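Local coordinates for minor fimbrium anchoring subunit Mfa2 (Porphyromonas gingivalis, PDB 5NFI), which holds the minor (Mfa1) fimbriae of the bacterium to its outer membrane and regulates fimbrial length, at residues S165-G168 with S169-F172; K204-S207 with G208-N211. All blocks are in the same frame, centred on the assembly; numbering follows the deposited sequence.

Interaction 1 (S165-G168 with S169-F172)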
loop_
_atom_site.group_PDB
_atom_site.type_symbol
_atom_site.label_atom_id
_atom_site.label_comp_id
_atom_site.label_asym_id
_atom_site.label_seq_id
_atom_site.Cartn_x
_atom_site.Cartn_y
_atom_site.Cartn_z
ATOM N N SER A 165 4.029 2.442 -10.795
ATOM C CA SER A 165 2.653 2.360 -10.353
ATOM C C SER A 165 2.126 3.722 -9.961
ATOM O O SER A 165 2.820 4.489 -9.308
ATOM C CB SER A 165 2.541 1.390 -9.187
ATOM O OG SER A 165 1.208 1.318 -8.726
ATOM N N SER A 166 0.902 4.029 -10.361
ATOM C CA SER A 166 0.241 5.247 -9.895
ATOM C C SER A 166 -0.381 5.023 -8.534
ATOM O O SER A 166 -1.593 5.168 -8.371
ATOM C CB SER A 166 -0.829 5.696 -10.889
ATOM O OG SER A 166 -0.227 6.054 -12.122
ATOM N N ASN A 167 0.445 4.663 -7.558
ATOM C CA ASN A 167 -0.048 4.356 -6.219
ATOM C C ASN A 167 0.676 5.102 -5.078
ATOM O O ASN A 167 0.847 4.551 -3.986
ATOM C CB ASN A 167 0.040 2.840 -5.985
ATOM C CG ASN A 167 1.469 2.341 -5.962
ATOM O OD1 ASN A 167 2.366 3.008 -6.453
ATOM N ND2 ASN A 167 1.691 1.173 -5.377
ATOM N N GLY A 168 1.090 6.345 -5.310
ATOM C CA GLY A 168 1.848 7.078 -4.303
ATOM C C GLY A 168 1.042 8.159 -3.601
ATOM O O GLY A 168 1.565 8.927 -2.798
ATOM N N SER A 169 -0.244 8.217 -3.909
ATOM C CA SER A 169 -1.093 9.268 -3.392
ATOM C C SER A 169 -2.387 8.708 -2.839
ATOM O O SER A 169 -3.067 7.924 -3.504
ATOM C CB SER A 169 -1.384 10.279 -4.484
ATOM O OG SER A 169 -0.171 10.822 -4.945
ATOM N N TYR A 170 -2.727 9.093 -1.614
ATOM C CA TYR A 170 -3.913 8.528 -0.988
ATOM C C TYR A 170 -4.828 9.597 -0.408
ATOM O O TYR A 170 -4.365 10.601 0.156
ATOM C CB TYR A 170 -3.497 7.511 0.074
ATOM C CG TYR A 170 -2.811 6.324 -0.546
ATOM C CD1 TYR A 170 -1.485 6.409 -0.962
ATOM C CD2 TYR A 170 -3.491 5.126 -0.763
ATOM C CE1 TYR A 170 -0.840 5.344 -1.575
ATOM C CE2 TYR A 170 -2.843 4.044 -1.375
ATOM C CZ TYR A 170 -1.514 4.170 -1.781
ATOM O OH TYR A 170 -0.849 3.128 -2.382
ATOM N N ARG A 171 -6.133 9.388 -0.577
ATOM C CA ARG A 171 -7.132 10.252 0.030
ATOM C C ARG A 171 -7.178 9.991 1.531
ATOM O O ARG A 171 -6.483 9.103 2.028
ATOM C CB ARG A 171 -8.497 10.020 -0.602
ATOM C CG ARG A 171 -8.499 10.225 -2.087
ATOM C CD ARG A 171 -9.907 10.190 -2.652
ATOM N NE ARG A 171 -9.918 9.635 -4.003
ATOM C CZ ARG A 171 -9.565 10.322 -5.084
ATOM N NH1 ARG A 171 -9.181 11.592 -4.961
ATOM N NH2 ARG A 171 -9.596 9.745 -6.281
ATOM N N PHE A 172 -7.984 10.759 2.261
ATOM C CA PHE A 172 -8.100 10.539 3.695
ATOM C C PHE A 172 -8.694 9.165 3.978
ATOM O O PHE A 172 -8.137 8.408 4.776
ATOM C CB PHE A 172 -8.918 11.643 4.349
ATOM C CG PHE A 172 -8.110 12.836 4.686
ATOM C CD1 PHE A 172 -7.955 13.859 3.780
ATOM C CD2 PHE A 172 -7.462 12.920 5.898
ATOM C CE1 PHE A 172 -7.179 14.959 4.085
ATOM C CE2 PHE A 172 -6.699 14.017 6.206
ATOM C CZ PHE A 172 -6.552 15.038 5.301
#
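Tyr170 folds its phenol back along the chain to the backbone of Asn167, a clear case of a tyrosine bracing the bend just before its own strand. Its hydroxyl OH donates to the carbonyl O of Asn167 at 2.7 Å, meeting the C=O at 132° and standing 33° out of the carbonyl plane. The first torsion makes this possible: CG lies beside the backbone N and anti to the carbonyl carbon (chi1 -66°), which turns the ring toward the preceding residues. The same oxygen sits at the ring edge, near its plane, while CB of Asn167 comes alongside, 3.7 Å from Tyr170 OH. This phenolic end, with its hydrogen bond and the CB contact, is the tight part. Toward the root of the ring the fit eases, where Gly168 C, set obliquely to the ring, lies 4.1 Å from Tyr170 CD1. All the touching residues are buried; solvent is met at Arg171, which is partly exposed.

The Asn167 amide has its own partners, with OD1 bonded to the hydroxyl of Tyr184 and ND2 to Lys204 O and Thr202 OG1, so its rotation is fixed. Ahead of it Ser166 centres an inverse gamma turn, closed weakly from Asn167 N to Ser165 O at 3.0 Å. The bend joins strand 159-165 to strand 169-171, which pairs with strand 93-100. Because Tyr170 OH also receives a hydrogen bond from the backbone N of Lys204, this one hydroxyl both donates and accepts, satisfying a carbonyl and an amide from two separate loops in a buried setting.

Interaction 2 (K204-S207 with G208-N211)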
loop_
_atom_site.group_PDB
_atom_site.type_symbol
_atom_site.label_atom_id
_atom_site.label_comp_id
_atom_site.label_asym_id
_atom_site.label_seq_id
_atom_site.Cartn_x
_atom_site.Cartn_y
_atom_site.Cartn_z
ATOM N N LYS A 204 0.267 0.458 -2.464
ATOM C CA LYS A 204 -0.890 -0.410 -2.696
ATOM C C LYS A 204 -0.927 -0.984 -4.114
ATOM O O LYS A 204 -0.688 -0.283 -5.100
ATOM C CB LYS A 204 -2.189 0.351 -2.402
ATOM C CG LYS A 204 -3.459 -0.483 -2.482
ATOM C CD LYS A 204 -4.126 -0.588 -1.129
ATOM C CE LYS A 204 -5.635 -0.414 -1.220
ATOM N NZ LYS A 204 -6.294 -1.504 -2.016
ATOM N N LEU A 205 -1.224 -2.276 -4.195
ATOM C CA LEU A 205 -1.363 -2.943 -5.473
ATOM C C LEU A 205 -2.813 -3.249 -5.755
ATOM O O LEU A 205 -3.364 -4.210 -5.244
ATOM C CB LEU A 205 -0.554 -4.233 -5.498
ATOM C CG LEU A 205 0.920 -4.022 -5.199
ATOM C CD1 LEU A 205 1.608 -5.353 -5.081
ATOM C CD2 LEU A 205 1.541 -3.171 -6.276
ATOM N N GLU A 206 -3.439 -2.440 -6.587
ATOM C CA GLU A 206 -4.796 -2.749 -6.953
ATOM C C GLU A 206 -5.052 -2.314 -8.374
ATOM O O GLU A 206 -4.330 -1.509 -8.931
ATOM C CB GLU A 206 -5.784 -2.079 -6.001
ATOM C CG GLU A 206 -5.966 -0.593 -6.244
ATOM C CD GLU A 206 -6.799 0.071 -5.169
ATOM O OE1 GLU A 206 -7.492 1.065 -5.480
ATOM O OE2 GLU A 206 -6.758 -0.394 -4.013
ATOM N N SER A 207 -6.097 -2.877 -8.950
ATOM C CA SER A 207 -6.496 -2.562 -10.297
ATOM C C SER A 207 -7.035 -1.156 -10.347
ATOM O O SER A 207 -7.449 -0.624 -9.327
ATOM C CB SER A 207 -7.542 -3.562 -10.754
ATOM O OG SER A 207 -8.303 -3.989 -9.638
ATOM N N GLY A 208 -7.021 -0.549 -11.526
ATOM C CA GLY A 208 -7.670 0.733 -11.722
ATOM C C GLY A 208 -6.740 1.799 -12.252
ATOM O O GLY A 208 -7.171 2.914 -12.558
ATOM N N HIS A 209 -5.464 1.448 -12.363
ATOM C CA HIS A 209 -4.417 2.383 -12.760
ATOM C C HIS A 209 -3.170 1.575 -13.071
ATOM O O HIS A 209 -3.152 0.355 -12.896
ATOM C CB HIS A 209 -4.136 3.395 -11.653
ATOM C CG HIS A 209 -4.005 2.766 -10.301
ATOM N ND1 HIS A 209 -5.029 2.764 -9.378
ATOM C CD2 HIS A 209 -2.989 2.070 -9.738
ATOM C CE1 HIS A 209 -4.641 2.110 -8.298
ATOM N NE2 HIS A 209 -3.407 1.677 -8.492
ATOM N N GLU A 210 -2.121 2.255 -13.511
ATOM C CA GLU A 210 -0.948 1.568 -14.022
ATOM C C GLU A 210 -0.230 0.802 -12.930
ATOM O O GLU A 210 -0.029 1.316 -11.835
ATOM C CB GLU A 210 0.004 2.565 -14.676
ATOM C CG GLU A 210 1.243 1.943 -15.274
ATOM C CD GLU A 210 2.036 2.942 -16.080
ATOM O OE1 GLU A 210 3.291 2.886 -16.059
ATOM O OE2 GLU A 210 1.391 3.802 -16.722
ATOM N N ASN A 211 0.131 -0.439 -13.224
ATOM C CA ASN A 211 0.964 -1.223 -12.332
ATOM C C ASN A 211 1.919 -2.033 -13.180
ATOM O O ASN A 211 1.803 -3.248 -13.263
ATOM C CB ASN A 211 0.123 -2.144 -11.436
ATOM C CG ASN A 211 -0.787 -1.375 -10.481
ATOM O OD1 ASN A 211 -0.355 -0.924 -9.420
ATOM N ND2 ASN A 211 -2.057 -1.235 -10.856
#
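The carbonyl oxygen of Glu206 receives the side-chain amide of Asn211, Asn211 ND2 to Glu206 O at 3.0 Å, in a bond bent to 131° at the hydrogen. The donor rides above the carbonyl plane, and the carbonyl in turn lies off the plane of the amide, which points to a serviceable but imperfect link across the loop. Asn211 presents its CB toward the facing part of the chain and has its amide turned so that ND2 faces Glu206 O, while OD1 goes to the hydroxyl of Ser165.

Beside that bond the imidazole of His209 approaches the same stretch of backbone obliquely. Its CG is set between the backbone N and the carbonyl carbon (chi1 46°), bringing the CE1 and NE2 atoms back to Glu206: CE1 of His209 lies 3.6 Å from CG of Glu206, and NE2 of His209 is 3.3 Å from Glu206 O, too poorly angled to count as a hydrogen bond. The two side chains run across one another at a slant, with the carboxylate tilted 29° from the imidazole plane, and Glu206 OE1 stays 4.9 Å from His209 ND1. Val176 also packs against both side chains. The other carboxylate oxygen, Glu206 OE2, faces Lys204 NZ in a salt bridge whose modelled length is doubtfully short.

Gly208 stands at the exposed bend with a positive phi, a backbone shape that suits glycine, and from there the chain turns sharply toward strand 211-217. The chemistry is therefore divided: one neutral amide-to-carbonyl bond ties the two arms of the loop, whereas the carboxylate is probably paired with Lys204 and, with OE1 not in contact with ND1, probably has a modest effect on the histidine's ionisation.

In the fold
Interaction 1 precedes interaction 2 along the chain, yet their centres lie only 10 Å apart and they touch, near the middle of a molecule rich in strands. Strands 159-165, 182-190 and 196-202 run antiparallel in sequence, and strand 211-217 then returns to pair with 159-165, a Greek-key order. Residues 204-211 form that return connection, and residues 165-172 leave the end of strand 159-165 for strand 169-171, which belongs to a separate small sheet with 93-100. The backbone pair Ser166 with Glu210, together with the side-chain bonds already running between the loops, thus clasps them where two sheets of the anchoring subunit meet.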